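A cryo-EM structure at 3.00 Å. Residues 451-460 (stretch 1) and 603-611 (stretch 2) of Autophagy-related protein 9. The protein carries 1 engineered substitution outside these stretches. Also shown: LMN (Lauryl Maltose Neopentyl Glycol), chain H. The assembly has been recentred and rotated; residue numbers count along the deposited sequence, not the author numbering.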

# COMPACT_ATOMS: atom_id res chain seq x y z
N ALA A 451 33.56 -20.23 23.64
CA ALA A 451 33.69 -18.78 23.58
C ALA A 451 35.06 -18.33 23.11
O ALA A 451 35.53 -17.25 23.49
CB ALA A 451 33.37 -18.16 24.94
N LEU A 452 35.73 -19.16 22.30
CA LEU A 452 36.95 -18.74 21.62
C LEU A 452 36.68 -18.26 20.21
O LEU A 452 37.44 -17.44 19.68
CB LEU A 452 37.96 -19.88 21.59
CG LEU A 452 39.42 -19.56 21.22
CD1 LEU A 452 40.34 -20.46 22.01
CD2 LEU A 452 39.67 -19.72 19.73
N SER A 453 35.61 -18.75 19.58
CA SER A 453 35.23 -18.32 18.24
C SER A 453 34.24 -17.16 18.26
O SER A 453 33.55 -16.93 17.27
CB SER A 453 34.62 -19.49 17.47
OG SER A 453 34.00 -19.04 16.28
N THR A 454 34.15 -16.43 19.37
CA THR A 454 33.30 -15.26 19.41
C THR A 454 33.89 -14.18 18.53
O THR A 454 35.00 -13.71 18.77
CB THR A 454 33.15 -14.75 20.84
OG1 THR A 454 32.30 -15.64 21.58
CG2 THR A 454 32.54 -13.37 20.84
N ARG A 455 33.16 -13.79 17.49
CA ARG A 455 33.64 -12.82 16.53
C ARG A 455 33.03 -11.45 16.81
O ARG A 455 31.88 -11.34 17.25
CB ARG A 455 33.31 -13.26 15.11
CG ARG A 455 33.95 -14.57 14.73
CD ARG A 455 33.43 -15.08 13.40
NE ARG A 455 34.16 -14.53 12.27
CZ ARG A 455 35.11 -15.18 11.62
NH1 ARG A 455 35.43 -16.40 11.99
NH2 ARG A 455 35.73 -14.62 10.60
N ARG A 456 33.82 -10.42 16.57
CA ARG A 456 33.43 -9.04 16.75
C ARG A 456 34.01 -8.22 15.61
O ARG A 456 34.94 -8.66 14.93
CB ARG A 456 33.92 -8.49 18.10
CG ARG A 456 33.30 -9.15 19.31
CD ARG A 456 31.95 -8.56 19.63
NE ARG A 456 31.28 -9.25 20.71
CZ ARG A 456 30.39 -10.22 20.53
NH1 ARG A 456 30.06 -10.61 19.31
NH2 ARG A 456 29.82 -10.80 21.58
N TYR A 457 33.47 -7.03 15.40
CA TYR A 457 34.00 -6.15 14.38
C TYR A 457 35.29 -5.50 14.87
O TYR A 457 35.38 -5.07 16.02
CB TYR A 457 32.99 -5.07 14.00
CG TYR A 457 31.72 -5.58 13.40
CD1 TYR A 457 31.69 -6.09 12.11
CD2 TYR A 457 30.54 -5.53 14.10
CE1 TYR A 457 30.53 -6.55 11.56
CE2 TYR A 457 29.37 -5.98 13.55
CZ TYR A 457 29.37 -6.49 12.29
OH TYR A 457 28.20 -6.95 11.75
N THR A 458 36.28 -5.43 13.99
CA THR A 458 37.52 -4.77 14.33
C THR A 458 37.28 -3.28 14.53
O THR A 458 36.33 -2.72 13.98
CB THR A 458 38.56 -4.99 13.25
OG1 THR A 458 38.14 -4.36 12.04
CG2 THR A 458 38.73 -6.46 12.99
N PRO A 459 38.12 -2.61 15.31
CA PRO A 459 37.94 -1.16 15.50
C PRO A 459 37.97 -0.36 14.22
O PRO A 459 37.40 0.73 14.19
CB PRO A 459 39.12 -0.79 16.41
CG PRO A 459 39.36 -2.01 17.18
CD PRO A 459 39.13 -3.14 16.24
N LEU A 460 38.60 -0.85 13.17
CA LEU A 460 38.55 -0.17 11.89
C LEU A 460 37.27 -0.47 11.14
O LEU A 460 36.84 0.33 10.31
CB LEU A 460 39.75 -0.56 11.03
CG LEU A 460 39.86 0.12 9.68
CD1 LEU A 460 40.18 1.57 9.85
CD2 LEU A 460 40.91 -0.57 8.86
N ARG A 603 37.59 -12.37 18.36
CA ARG A 603 37.88 -11.44 19.44
C ARG A 603 39.32 -11.56 19.92
O ARG A 603 39.93 -10.56 20.31
CB ARG A 603 36.91 -11.66 20.60
CG ARG A 603 37.17 -10.78 21.79
CD ARG A 603 36.29 -11.18 22.94
NE ARG A 603 34.92 -10.72 22.77
CZ ARG A 603 33.92 -11.04 23.59
NH1 ARG A 603 34.15 -11.83 24.63
NH2 ARG A 603 32.70 -10.58 23.37
N ILE A 604 39.89 -12.76 19.88
CA ILE A 604 41.26 -12.94 20.32
C ILE A 604 42.23 -12.30 19.33
O ILE A 604 43.25 -11.73 19.72
CB ILE A 604 41.56 -14.43 20.54
CG1 ILE A 604 43.01 -14.64 20.97
CG2 ILE A 604 41.24 -15.24 19.30
CD1 ILE A 604 43.34 -14.01 22.30
N VAL A 605 41.92 -12.39 18.04
CA VAL A 605 42.73 -11.69 17.04
C VAL A 605 42.62 -10.19 17.24
O VAL A 605 43.61 -9.45 17.10
CB VAL A 605 42.30 -12.10 15.63
CG1 VAL A 605 43.07 -11.32 14.60
CG2 VAL A 605 42.51 -13.58 15.44
N ASN A 606 41.42 -9.70 17.58
CA ASN A 606 41.26 -8.29 17.88
C ASN A 606 42.11 -7.88 19.07
O ASN A 606 42.66 -6.78 19.09
CB ASN A 606 39.79 -7.96 18.14
CG ASN A 606 38.95 -8.09 16.91
OD1 ASN A 606 39.46 -8.26 15.81
ND2 ASN A 606 37.64 -7.98 17.08
N LEU A 607 42.23 -8.75 20.08
CA LEU A 607 43.08 -8.42 21.22
C LEU A 607 44.54 -8.38 20.82
O LEU A 607 45.28 -7.45 21.20
CB LEU A 607 42.87 -9.44 22.34
CG LEU A 607 41.50 -9.49 23.00
CD1 LEU A 607 41.45 -10.59 24.03
CD2 LEU A 607 41.17 -8.15 23.62
N LEU A 608 45.00 -9.38 20.07
CA LEU A 608 46.39 -9.38 19.62
C LEU A 608 46.70 -8.12 18.83
O LEU A 608 47.77 -7.53 19.00
CB LEU A 608 46.67 -10.62 18.78
CG LEU A 608 46.60 -11.97 19.49
CD1 LEU A 608 46.92 -13.09 18.53
CD2 LEU A 608 47.56 -11.98 20.67
N TRP A 609 45.78 -7.68 17.98
CA TRP A 609 46.04 -6.49 17.20
C TRP A 609 45.89 -5.20 18.00
O TRP A 609 46.61 -4.24 17.74
CB TRP A 609 45.13 -6.45 15.97
CG TRP A 609 45.64 -7.31 14.88
CD1 TRP A 609 45.10 -8.46 14.42
CD2 TRP A 609 46.82 -7.09 14.11
NE1 TRP A 609 45.86 -8.97 13.40
CE2 TRP A 609 46.92 -8.14 13.19
CE3 TRP A 609 47.80 -6.09 14.10
CZ2 TRP A 609 47.96 -8.23 12.27
CZ3 TRP A 609 48.83 -6.18 13.19
CH2 TRP A 609 48.90 -7.25 12.29
N GLU A 610 44.99 -5.16 18.97
CA GLU A 610 44.89 -4.00 19.84
C GLU A 610 46.10 -3.87 20.75
O GLU A 610 46.32 -2.81 21.33
CB GLU A 610 43.62 -4.06 20.69
CG GLU A 610 43.08 -2.72 21.14
CD GLU A 610 42.17 -2.08 20.11
OE1 GLU A 610 41.42 -1.14 20.46
OE2 GLU A 610 42.19 -2.51 18.94
N ILE A 611 46.86 -4.95 20.92
CA ILE A 611 48.12 -4.87 21.65
C ILE A 611 49.29 -4.55 20.73
O ILE A 611 50.18 -3.78 21.09
CB ILE A 611 48.36 -6.18 22.42
CG1 ILE A 611 47.30 -6.36 23.50
CG2 ILE A 611 49.73 -6.18 23.05
CD1 ILE A 611 47.38 -7.68 24.21
C1 LMN H . 39.89 3.02 26.64
O1 LMN H . 39.61 3.95 27.52
C2 LMN H . 38.62 2.23 26.26
O2 LMN H . 37.79 3.08 25.48
C3 LMN H . 38.87 0.97 25.48
O3 LMN H . 37.64 0.17 25.57
C4 LMN H . 40.00 0.14 25.95
O4 LMN H . 40.39 -0.82 24.86
C5 LMN H . 41.20 0.94 26.29
O5 LMN H . 40.89 2.01 27.26
C6 LMN H . 42.28 0.05 26.90
O6 LMN H . 43.36 0.86 27.31
CAA LMN H . 48.96 2.13 34.63
CAB LMN H . 45.45 14.21 33.34
OAI LMN H . 38.96 -5.52 27.23
OAJ LMN H . 30.15 7.10 28.35
OAL LMN H . 36.92 1.34 29.19
OAN LMN H . 33.29 6.19 28.96
OAP LMN H . 35.49 6.17 30.57
OAQ LMN H . 38.51 -5.94 24.40
OAR LMN H . 28.22 3.64 29.58
OAS LMN H . 37.19 -3.85 23.08
OAT LMN H . 29.42 1.14 29.24
OAU LMN H . 39.32 -1.65 22.67
OAV LMN H . 32.46 1.58 29.67
CAW LMN H . 47.68 1.74 33.87
CAX LMN H . 44.67 13.17 32.51
CAY LMN H . 47.94 1.84 32.34
CAZ LMN H . 44.41 11.91 33.37
CBA LMN H . 46.60 1.87 31.55
CBB LMN H . 43.65 10.85 32.53
CBC LMN H . 45.39 2.17 32.49
CBD LMN H . 42.23 11.38 32.19
CBE LMN H . 44.09 1.56 31.89
CBF LMN H . 41.23 10.18 32.16
CBG LMN H . 44.01 1.93 30.37
CBH LMN H . 40.98 9.74 30.68
CBI LMN H . 43.38 3.36 30.24
CBJ LMN H . 41.50 8.28 30.50
CBK LMN H . 41.91 3.33 30.79
CBL LMN H . 40.67 7.57 29.38
CBM LMN H . 39.94 -4.54 26.93
CBN LMN H . 29.94 5.77 27.95
CBP LMN H . 35.65 1.95 29.26
CBQ LMN H . 41.34 4.79 30.81
CBR LMN H . 40.75 6.15 28.70
CBS LMN H . 40.07 3.65 28.84
CBT LMN H . 38.84 5.38 30.32
OBV LMN H . 38.03 6.11 29.39
OBX LMN H . 36.85 4.05 29.36
OBY LMN H . 40.74 -3.12 25.14
OBZ LMN H . 31.73 4.60 29.09
OCB LMN H . 33.46 3.39 27.91
CCC LMN H . 40.09 -4.42 25.44
CCD LMN H . 30.27 4.83 29.08
CCF LMN H . 35.74 3.34 28.70
CCH LMN H . 34.50 5.48 28.51
CCJ LMN H . 36.95 5.41 28.83
CCL LMN H . 35.67 6.16 29.14
CCM LMN H . 40.25 5.00 29.67
CCN LMN H . 38.71 -4.56 24.78
CCO LMN H . 29.48 3.53 28.89
CCQ LMN H . 34.39 4.05 28.85
CCR LMN H . 39.75 -2.03 25.03
CCS LMN H . 32.09 3.48 28.19
CCT LMN H . 38.55 -3.70 23.58
CCU LMN H . 30.23 2.35 29.41
CCV LMN H . 38.79 -2.26 23.86
CCW LMN H . 31.53 2.15 28.73

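How do the two backbones meet? A short strand, Arg 455 to Tyr 457, runs past a helix that fills the whole of the second stretch, the two axes coming within 7.7 Å with their N-to-C directions 49° apart. The backbones are nearest at the N-terminal end of the helical stretch, where the CA atoms of Arg 455 and Arg 603 lie 5.3 Å apart; farther along, the CA of Thr 458 is 6.2 Å from that of Asn 606. A single hydrogen bond joins the stretches, from Arg 603 N to Thr 454 O, at 2.9 Å and an angle of 148°. It can form because Arg 603 N lies at the start of this helical segment and points its hydrogen to the loop, whereas the amides from Leu 607 onward are taken up by carbonyls one turn back, as when Glu 610 N bonds Asn 606 O at 2.8 Å.

Which side chains does the strand turn to the helix? The alternation of an extended chain decides it: Thr 454 and Arg 456 point their CA-to-CB bonds toward the helix, while Arg 455 and Tyr 457 point away and add little to the buried surface. Across from them, Arg 603 gives up more area than any other residue in the contact, although its CB leaves sideways. With chi1 and chi2 both t, its side chain is extended and its end comes nearer, and Thr 454 CG2 sits over one face of the guanidinium, 3.8 Å from Arg 603 NH2. Thr 454 thus meets the same arginine twice, through its carbonyl and through its methyl.

What happens where two arginines come together? Arg 456 NE lies 3.3 Å from Arg 603 NH2, near the plane of the Arg 603 guanidinium and at its edge. Both atoms are donors, so this is a close approach of like charges and not a hydrogen bond. No acidic side chain from either stretch lies between the two groups. Arg 456 has some compensation within its own stretch, a weak hydrogen bond from its NH1 to Arg 455 O at 2.8 Å, with an angle of 119°.

How is the contact carried on along the helix? One turn after Arg 603, Asn 606 points toward the strand and packs against the backbone where the strand ends: its ND2 is 3.5 Å from Arg 456 O and 3.8 Å from Tyr 457 O, while its OD1 lies 3.4 Å from Thr 458 CG2. These are packing contacts. The hydroxyl of Thr 458 is engaged elsewhere, capping a backbone N just past the stretch. A further turn on, Glu 610 starts sideways but its end comes nearer, and OE2 reaches 3.4 Å from Pro 459 CG, against the proline ring. Its other carboxylate oxygen, OE1, lies 3.1 Å from OAU of the bound detergent LMN, so Glu 610 touches both the loop and the ligand.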